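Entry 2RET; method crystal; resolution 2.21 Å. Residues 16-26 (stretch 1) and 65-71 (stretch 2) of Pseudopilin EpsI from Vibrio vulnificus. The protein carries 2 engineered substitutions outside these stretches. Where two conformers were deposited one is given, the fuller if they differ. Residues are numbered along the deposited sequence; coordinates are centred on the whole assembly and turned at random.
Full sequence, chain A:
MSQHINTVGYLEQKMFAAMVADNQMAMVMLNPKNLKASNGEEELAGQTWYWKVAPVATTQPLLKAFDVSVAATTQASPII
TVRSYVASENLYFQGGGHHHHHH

Stretch 1, residues 16-26: FAAMVADNQMA
Stretch 2 65-71: AFDVSVA

In this part of the pseudopilin EpsI a helix, residues 16-26, packs against a strand, residues 65-71, through van der Waals packing, mainly of apolar side chains; no hydrogen bond passes between them. The helix extends beyond the stretch at both ends, with phi/psi close to -60/-43 for most residues, though Gln24 lies at -77/-32. The strand, which begins earlier in the chain, is extended, with phi from -145 to -111° and psi from 120 to 161°. Their N-to-C directions make an angle of 144°, closer to antiparallel than to perpendicular, and their axes approach to 7.9 Å. The register follows from this direction: Ala17 CA lies 5.9 Å from Val70 CA, and Ala21 CA lies 6.0 Å from Val68 CA, so one helical turn forward answers to two strand residues backward.

The helix backbone pairs its own polar groups within the stretch. Its i to i+4 hydrogen bonds run from Val20 N to Phe16 O (3.2 Å) through to Ala26 N to Asp22 O (3.1 Å); Ala21 N to Ala17 O measures 3.0 Å and Met25 N to Ala21 O 2.9 Å. The strand alternates. Phe66, Val68 and Val70 direct their CA-to-CB bonds toward the helix, while Ser69 and Ala71 point away, and the partly exposed Asp67 is out of reach, its carboxylate oxygens hydrogen-bonded elsewhere in the structure.

The valine contacts form the centre of the interface, where Ala17, Val20, Ala21, Val68 and Val70 are all buried. Val70, chi1 -178° (t), has the largest covered area, 85 Å² of its surface, and meets three helix residues: its CG1 is 3.9 Å from Ala17 CB, and its CG2 is 3.7 Å from Val20 CG1 and 4.0 Å from Ala21 CB. Val20 is also t, at 170°. Val68, likewise t, loses 64 Å²; its CG1 sits 4.3 Å from Ala21 CB and 3.9 Å from Gln24 CB, and its CG2 4.4 Å from Met25 CB. Branched at CB, valine suits an extended strand and offers two methyls close to the backbone.

At Ala17 and Ala21, where the side chain is a single methyl, the valine methyls lie against the helix backbone. Val70 CG2 lies 3.7 Å from Ala21 N and 3.8 Å from Ala17 O, and Val68 CG1 lies 3.7 Å from Ala21 O. These are packing contacts, since a methyl group is no conventional hydrogen-bond donor or acceptor.

Longer side chains complete the contact. Phe66, buried, with chi1 57° (p) and chi2 -81°, supplies a broad apolar ring: CE2 is 4.3 Å from Met25 CA, which lies at the ring edge, near its plane, and CZ is 4.4 Å from Met25 CG. Met25, a selenomethionine with chi angles 161° (t), 178° (t) and 50° (p), is flexible and apolar; its CB points sideways and its end leads away. Gln24, m at chi1 and chi2 with chi3 -39°, starts toward the strand, but its end leads away, so its aliphatic base can pack while NE2 is hydrogen-bonded elsewhere. Altogether 328 Å² is buried, summed over both sides.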

# COMPACT_ATOMS: atom_id res chain seq x y z
N PHE A 16 19.53 -25.84 -11.60
CA PHE A 16 20.14 -25.98 -10.30
C PHE A 16 21.02 -24.79 -9.91
O PHE A 16 20.94 -24.37 -8.76
CB PHE A 16 20.91 -27.28 -10.20
CG PHE A 16 20.06 -28.51 -10.39
CD1 PHE A 16 18.76 -28.58 -9.87
CD2 PHE A 16 20.56 -29.62 -11.06
CE1 PHE A 16 17.99 -29.70 -10.06
CE2 PHE A 16 19.79 -30.76 -11.23
CZ PHE A 16 18.51 -30.81 -10.73
N ALA A 17 21.85 -24.27 -10.83
CA ALA A 17 22.57 -23.02 -10.56
C ALA A 17 21.62 -21.82 -10.28
O ALA A 17 21.94 -21.03 -9.43
CB ALA A 17 23.65 -22.67 -11.66
N ALA A 18 20.49 -21.72 -10.99
CA ALA A 18 19.46 -20.73 -10.67
C ALA A 18 18.86 -20.90 -9.26
O ALA A 18 18.60 -19.92 -8.56
CB ALA A 18 18.34 -20.77 -11.75
N MSE A 19 18.61 -22.14 -8.84
CA MSE A 19 18.18 -22.42 -7.49
C MSE A 19 19.14 -21.85 -6.44
O MSE A 19 18.70 -21.22 -5.52
CB MSE A 19 18.00 -23.91 -7.28
CG MSE A 19 16.75 -24.48 -7.93
SE MSE A 19 16.47 -26.36 -7.48
CE MSE A 19 15.73 -26.20 -5.65
N VAL A 20 20.43 -22.12 -6.58
CA VAL A 20 21.45 -21.57 -5.72
C VAL A 20 21.47 -20.02 -5.74
O VAL A 20 21.64 -19.38 -4.69
CB VAL A 20 22.84 -22.16 -6.12
CG1 VAL A 20 24.02 -21.43 -5.39
CG2 VAL A 20 22.86 -23.68 -5.85
N ALA A 21 21.32 -19.42 -6.92
CA ALA A 21 21.29 -17.97 -7.07
C ALA A 21 20.14 -17.37 -6.24
O ALA A 21 20.33 -16.41 -5.53
CB ALA A 21 21.17 -17.57 -8.56
N ASP A 22 18.96 -17.97 -6.34
CA ASP A 22 17.81 -17.59 -5.55
C ASP A 22 18.04 -17.73 -4.05
O ASP A 22 17.60 -16.88 -3.30
CB ASP A 22 16.56 -18.36 -5.96
CG ASP A 22 15.91 -17.82 -7.24
OD1 ASP A 22 16.27 -16.69 -7.69
OD2 ASP A 22 15.05 -18.54 -7.83
N ASN A 23 18.68 -18.80 -3.63
CA ASN A 23 18.96 -19.03 -2.22
C ASN A 23 19.92 -17.99 -1.68
O ASN A 23 19.75 -17.51 -0.56
CB ASN A 23 19.53 -20.45 -1.97
CG ASN A 23 18.48 -21.57 -2.24
OD1 ASN A 23 17.28 -21.32 -2.27
ND2 ASN A 23 18.95 -22.80 -2.42
N GLN A 24 20.91 -17.63 -2.48
CA GLN A 24 21.85 -16.61 -2.04
C GLN A 24 21.29 -15.17 -2.13
O GLN A 24 21.65 -14.37 -1.28
CB GLN A 24 23.20 -16.77 -2.71
CG GLN A 24 23.84 -18.14 -2.44
CD GLN A 24 23.98 -18.45 -0.98
OE1 GLN A 24 24.31 -17.57 -0.19
NE2 GLN A 24 23.74 -19.70 -0.60
N MSE A 25 20.41 -14.86 -3.10
CA MSE A 25 19.71 -13.57 -3.13
C MSE A 25 18.91 -13.37 -1.84
O MSE A 25 18.93 -12.30 -1.26
CB MSE A 25 18.74 -13.43 -4.32
CG MSE A 25 17.67 -12.31 -4.12
SE MSE A 25 16.43 -12.01 -5.60
CE MSE A 25 15.84 -13.87 -5.94
N ALA A 26 18.20 -14.42 -1.43
CA ALA A 26 17.40 -14.42 -0.21
C ALA A 26 18.26 -14.10 1.02
O ALA A 26 17.91 -13.26 1.83
CB ALA A 26 16.68 -15.76 -0.07
N ALA A 65 22.25 -2.02 -5.68
CA ALA A 65 22.15 -3.18 -6.54
C ALA A 65 23.25 -4.17 -6.15
O ALA A 65 24.28 -3.78 -5.65
CB ALA A 65 22.27 -2.79 -8.01
N PHE A 66 22.99 -5.44 -6.38
CA PHE A 66 24.01 -6.47 -6.25
C PHE A 66 23.73 -7.52 -7.29
O PHE A 66 22.59 -7.66 -7.79
CB PHE A 66 24.05 -7.09 -4.84
CG PHE A 66 22.75 -7.70 -4.39
CD1 PHE A 66 21.73 -6.89 -3.87
CD2 PHE A 66 22.55 -9.08 -4.46
CE1 PHE A 66 20.53 -7.44 -3.46
CE2 PHE A 66 21.34 -9.65 -4.04
CZ PHE A 66 20.33 -8.82 -3.53
N ASP A 67 24.80 -8.22 -7.61
CA ASP A 67 24.77 -9.38 -8.50
C ASP A 67 25.08 -10.59 -7.67
O ASP A 67 25.95 -10.56 -6.80
CB ASP A 67 25.82 -9.26 -9.59
CG ASP A 67 25.40 -8.35 -10.71
OD1 ASP A 67 24.18 -8.28 -11.01
OD2 ASP A 67 26.29 -7.73 -11.33
N VAL A 68 24.32 -11.64 -7.92
CA VAL A 68 24.58 -12.98 -7.43
C VAL A 68 24.91 -13.82 -8.68
O VAL A 68 24.11 -13.90 -9.62
CB VAL A 68 23.36 -13.59 -6.72
CG1 VAL A 68 23.69 -15.03 -6.19
CG2 VAL A 68 22.88 -12.68 -5.54
N SER A 69 26.11 -14.39 -8.70
CA SER A 69 26.55 -15.25 -9.79
C SER A 69 26.92 -16.61 -9.22
O SER A 69 27.40 -16.69 -8.10
CB SER A 69 27.72 -14.62 -10.55
OG SER A 69 28.78 -14.32 -9.68
N VAL A 70 26.65 -17.67 -9.98
CA VAL A 70 26.87 -19.07 -9.59
C VAL A 70 27.61 -19.78 -10.74
O VAL A 70 27.26 -19.66 -11.92
CB VAL A 70 25.56 -19.80 -9.16
CG1 VAL A 70 25.82 -21.26 -8.70
CG2 VAL A 70 24.83 -19.02 -8.03
N ALA A 71 28.67 -20.48 -10.36
CA ALA A 71 29.61 -21.12 -11.26
C ALA A 71 29.93 -22.54 -10.75
O ALA A 71 29.71 -22.87 -9.56
CB ALA A 71 30.89 -20.26 -11.38